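Putative sugar binding protein (Geobacillus stearothermophilus, PDB 6GUQ) binds glucose and galactose as a periplasmic-binding-protein-type sugar receptor, enclosing the monosaccharide in a cleft between its two lobes. Local coordinates at the beta-D-glucopyranose site. Sequence-based numbering; all coordinates share one arbitrary frame.

The beta-D-glucopyranose site. Residues 38, 42, 44-45, 94, 119, 167, 171, 195, 221-223, 247, 267. With BGC (beta-D-glucopyranose), chain B.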
loop_
_atom_site.group_PDB
_atom_site.type_symbol
_atom_site.label_atom_id
_atom_site.label_comp_id
_atom_site.label_asym_id
_atom_site.label_seq_id
_atom_site.Cartn_x
_atom_site.Cartn_y
_atom_site.Cartn_z
ATOM N N GLU A 38 8.037 -4.359 2.269
ATOM C CA GLU A 38 7.815 -5.118 1.030
ATOM C C GLU A 38 9.041 -5.082 0.117
ATOM O O GLU A 38 9.292 -6.040 -0.630
ATOM C CB GLU A 38 6.583 -4.583 0.280
ATOM C CG GLU A 38 6.145 -5.430 -0.940
ATOM C CD GLU A 38 4.680 -5.210 -1.371
ATOM O OE1 GLU A 38 4.020 -4.291 -0.846
ATOM O OE2 GLU A 38 4.194 -5.945 -2.267
ATOM N N ASN A 42 12.136 1.081 -1.477
ATOM C CA ASN A 42 10.896 1.688 -1.957
ATOM C C ASN A 42 10.578 2.979 -1.188
ATOM O O ASN A 42 10.677 3.024 0.045
ATOM C CB ASN A 42 9.754 0.678 -1.833
ATOM C CG ASN A 42 8.422 1.246 -2.276
ATOM O OD1 ASN A 42 7.801 2.028 -1.551
ATOM N ND2 ASN A 42 7.973 0.857 -3.471
ATOM N N TYR A 44 7.900 4.708 -0.390
ATOM C CA TYR A 44 6.847 4.704 0.624
ATOM C C TYR A 44 7.328 4.043 1.920
ATOM O O TYR A 44 7.112 4.571 3.018
ATOM C CB TYR A 44 5.611 3.995 0.046
ATOM C CG TYR A 44 4.526 3.588 1.039
ATOM C CD1 TYR A 44 4.612 2.383 1.736
ATOM C CD2 TYR A 44 3.394 4.381 1.245
ATOM C CE1 TYR A 44 3.632 1.997 2.632
ATOM C CE2 TYR A 44 2.398 3.998 2.150
ATOM C CZ TYR A 44 2.529 2.804 2.839
ATOM O OH TYR A 44 1.562 2.393 3.732
ATOM N N TRP A 45 8.016 2.904 1.802
ATOM C CA TRP A 45 8.530 2.202 2.970
ATOM C C TRP A 45 9.581 3.013 3.713
ATOM O O TRP A 45 9.707 2.880 4.938
ATOM C CB TRP A 45 9.072 0.842 2.545
ATOM C CG TRP A 45 7.945 -0.071 2.349
ATOM C CD1 TRP A 45 7.423 -0.494 1.167
ATOM C CD2 TRP A 45 7.120 -0.633 3.380
ATOM N NE1 TRP A 45 6.335 -1.310 1.394
ATOM C CE2 TRP A 45 6.131 -1.411 2.747
ATOM C CE3 TRP A 45 7.129 -0.557 4.774
ATOM C CZ2 TRP A 45 5.170 -2.113 3.460
ATOM C CZ3 TRP A 45 6.171 -1.254 5.482
ATOM C CH2 TRP A 45 5.202 -2.021 4.825
ATOM N N GLN A 94 4.239 -6.938 6.952
ATOM C CA GLN A 94 3.026 -7.126 6.167
ATOM C C GLN A 94 2.555 -8.571 6.248
ATOM O O GLN A 94 3.356 -9.504 6.345
ATOM C CB GLN A 94 3.261 -6.808 4.682
ATOM C CG GLN A 94 3.239 -5.362 4.252
ATOM C CD GLN A 94 3.816 -5.204 2.820
ATOM O OE1 GLN A 94 4.924 -5.673 2.537
ATOM N NE2 GLN A 94 3.056 -4.574 1.925
ATOM N N ASP A 119 0.460 -2.255 7.450
ATOM C CA ASP A 119 0.182 -1.852 6.062
ATOM C C ASP A 119 -0.740 -2.835 5.337
ATOM O O ASP A 119 -1.669 -2.426 4.625
ATOM C CB ASP A 119 1.513 -1.657 5.315
ATOM C CG ASP A 119 1.342 -1.438 3.813
ATOM O OD1 ASP A 119 1.266 -2.444 3.072
ATOM O OD2 ASP A 119 1.305 -0.263 3.376
ATOM N N HIS A 167 -3.483 -6.587 0.189
ATOM C CA HIS A 167 -3.952 -5.206 0.196
ATOM C C HIS A 167 -4.307 -4.744 -1.205
ATOM O O HIS A 167 -5.287 -4.007 -1.380
ATOM C CB HIS A 167 -2.916 -4.268 0.851
ATOM C CG HIS A 167 -1.544 -4.287 0.225
ATOM N ND1 HIS A 167 -1.004 -5.393 -0.405
ATOM C CD2 HIS A 167 -0.576 -3.334 0.199
ATOM C CE1 HIS A 167 0.222 -5.108 -0.814
ATOM N NE2 HIS A 167 0.509 -3.871 -0.447
ATOM N N ARG A 171 -7.900 -3.233 -2.356
ATOM C CA ARG A 171 -8.073 -1.949 -3.035
ATOM C C ARG A 171 -8.737 -2.121 -4.402
ATOM O O ARG A 171 -9.494 -1.246 -4.846
ATOM C CB ARG A 171 -6.730 -1.228 -3.170
ATOM C CG ARG A 171 -6.112 -0.846 -1.831
ATOM C CD ARG A 171 -4.653 -0.449 -1.984
ATOM N NE ARG A 171 -3.967 -0.437 -0.698
ATOM C CZ ARG A 171 -2.750 0.062 -0.484
ATOM N NH1 ARG A 171 -2.055 0.589 -1.468
ATOM N NH2 ARG A 171 -2.219 0.035 0.735
ATOM N N ILE A 195 5.120 -3.038 -8.369
ATOM C CA ILE A 195 5.438 -1.822 -7.612
ATOM C C ILE A 195 6.733 -1.120 -8.049
ATOM O O ILE A 195 7.471 -0.582 -7.216
ATOM C CB ILE A 195 5.426 -2.096 -6.081
ATOM C CG1 ILE A 195 6.525 -3.052 -5.614
ATOM C CG2 ILE A 195 4.048 -2.623 -5.627
ATOM C CD1 ILE A 195 6.954 -2.789 -4.212
ATOM N N SER A 221 -1.078 1.240 -5.886
ATOM C CA SER A 221 0.092 1.311 -5.015
ATOM C C SER A 221 0.871 2.598 -5.294
ATOM O O SER A 221 0.571 3.346 -6.228
ATOM C CB SER A 221 0.975 0.063 -5.176
ATOM O OG SER A 221 1.547 -0.016 -6.476
ATOM N N ALA A 222 1.913 2.841 -4.491
ATOM C CA ALA A 222 2.469 4.192 -4.371
ATOM C C ALA A 222 3.080 4.731 -5.671
ATOM O O ALA A 222 3.104 5.953 -5.878
ATOM C CB ALA A 222 3.511 4.224 -3.252
ATOM N N LEU A 223 3.600 3.868 -6.540
ATOM C CA LEU A 223 4.305 4.326 -7.733
ATOM C C LEU A 223 3.503 4.156 -9.028
ATOM O O LEU A 223 4.051 4.374 -10.121
ATOM C CB LEU A 223 5.633 3.582 -7.858
ATOM C CG LEU A 223 6.635 3.751 -6.714
ATOM C CD1 LEU A 223 7.756 2.701 -6.791
ATOM C CD2 LEU A 223 7.199 5.162 -6.741
ATOM N N ASP A 247 -1.334 7.280 -2.455
ATOM C CA ASP A 247 -0.256 7.874 -1.669
ATOM C C ASP A 247 0.168 9.253 -2.166
ATOM O O ASP A 247 -0.371 9.766 -3.156
ATOM C CB ASP A 247 0.933 6.912 -1.619
ATOM C CG ASP A 247 0.555 5.580 -0.974
ATOM O OD1 ASP A 247 0.103 5.600 0.213
ATOM O OD2 ASP A 247 0.685 4.526 -1.651
ATOM N N GLN A 267 -2.423 7.942 2.386
ATOM C CA GLN A 267 -2.105 7.039 3.493
ATOM C C GLN A 267 -1.183 7.748 4.468
ATOM O O GLN A 267 -0.685 8.848 4.209
ATOM C CB GLN A 267 -1.437 5.741 3.039
ATOM C CG GLN A 267 -2.273 4.890 2.131
ATOM C CD GLN A 267 -1.756 3.473 2.015
ATOM O OE1 GLN A 267 -2.228 2.575 2.715
ATOM N NE2 GLN A 267 -0.772 3.260 1.135
HETATM C C2 BGC B . 1.350 0.129 -0.290
HETATM C C3 BGC B . 2.553 -0.692 0.024
HETATM C C4 BGC B . 3.310 -0.958 -1.240
HETATM C C5 BGC B . 3.752 0.328 -1.899
HETATM C C6 BGC B . 4.402 -0.035 -3.201
HETATM C C1 BGC B . 1.695 1.410 -1.031
HETATM O O1 BGC B . 0.548 1.944 -1.531
HETATM O O2 BGC B . 0.607 0.513 0.885
HETATM O O3 BGC B . 2.113 -1.996 0.462
HETATM O O4 BGC B . 4.489 -1.727 -1.014
HETATM O O5 BGC B . 2.603 1.182 -2.190
HETATM O O6 BGC B . 5.004 1.111 -3.723
HETATM O O HOH W 1 3.948 0.980 -6.490
#
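Asp119 sets its carboxylate anti to the backbone N (chi1 172°), while Arg171 runs extended from CG to NE, so both reach the O2 side of beta-D-glucopyranose. The sugar lies fully buried in the interlobe cleft typical of periplasmic binding proteins of the solute-binding protein 2 family. Asp119 takes two neighbouring hydroxyls with its syn lone pairs: O3 of the sugar gives to OD1 at 2.8 Å, O2 to OD2 at 2.7 Å. Tyr44 OH donates to the anti lone pair of OD2, and Gln94 NE2 donates to OD1 from above the carboxylate plane; together they would hold the carboxylate against rotation. An alanine at Asp119 would lack both acceptors, which would probably loosen the hold on O2 and O3 and free the Tyr44 hydroxyl and Gln94 amide to turn. The Arg171 guanidinium comes end-on, NH1 to the anomeric hydroxyl O1 and NH2 to O2, both nearly in its plane. Asp247 OD2 accepts a hydrogen bond from sugar O1 through its syn lone pair at 2.6 Å, and Gln267 NE2 bridges Asp247 OD1 and O2, the latter bond almost straight (174°). The Tyr44 ring lies across one sugar face, with C1 over its centre. His167 NE2 shares a hydrogen bond with sugar O3 at 2.6 Å, C3 lying in plane at the ring edge. At the O4 end, opposite the anomeric carbon, Glu38 OE1 accepts a hydrogen bond from sugar O4 at 2.6 Å, and Trp45 NE1 donates to the same hydroxyl. Backbone N of Ala222 donates to the ring oxygen O5, and Asn42 ND2 donates to the sugar's O6 hydroxyl at 3.0 Å beside Ile195 CG2, which packs on C6.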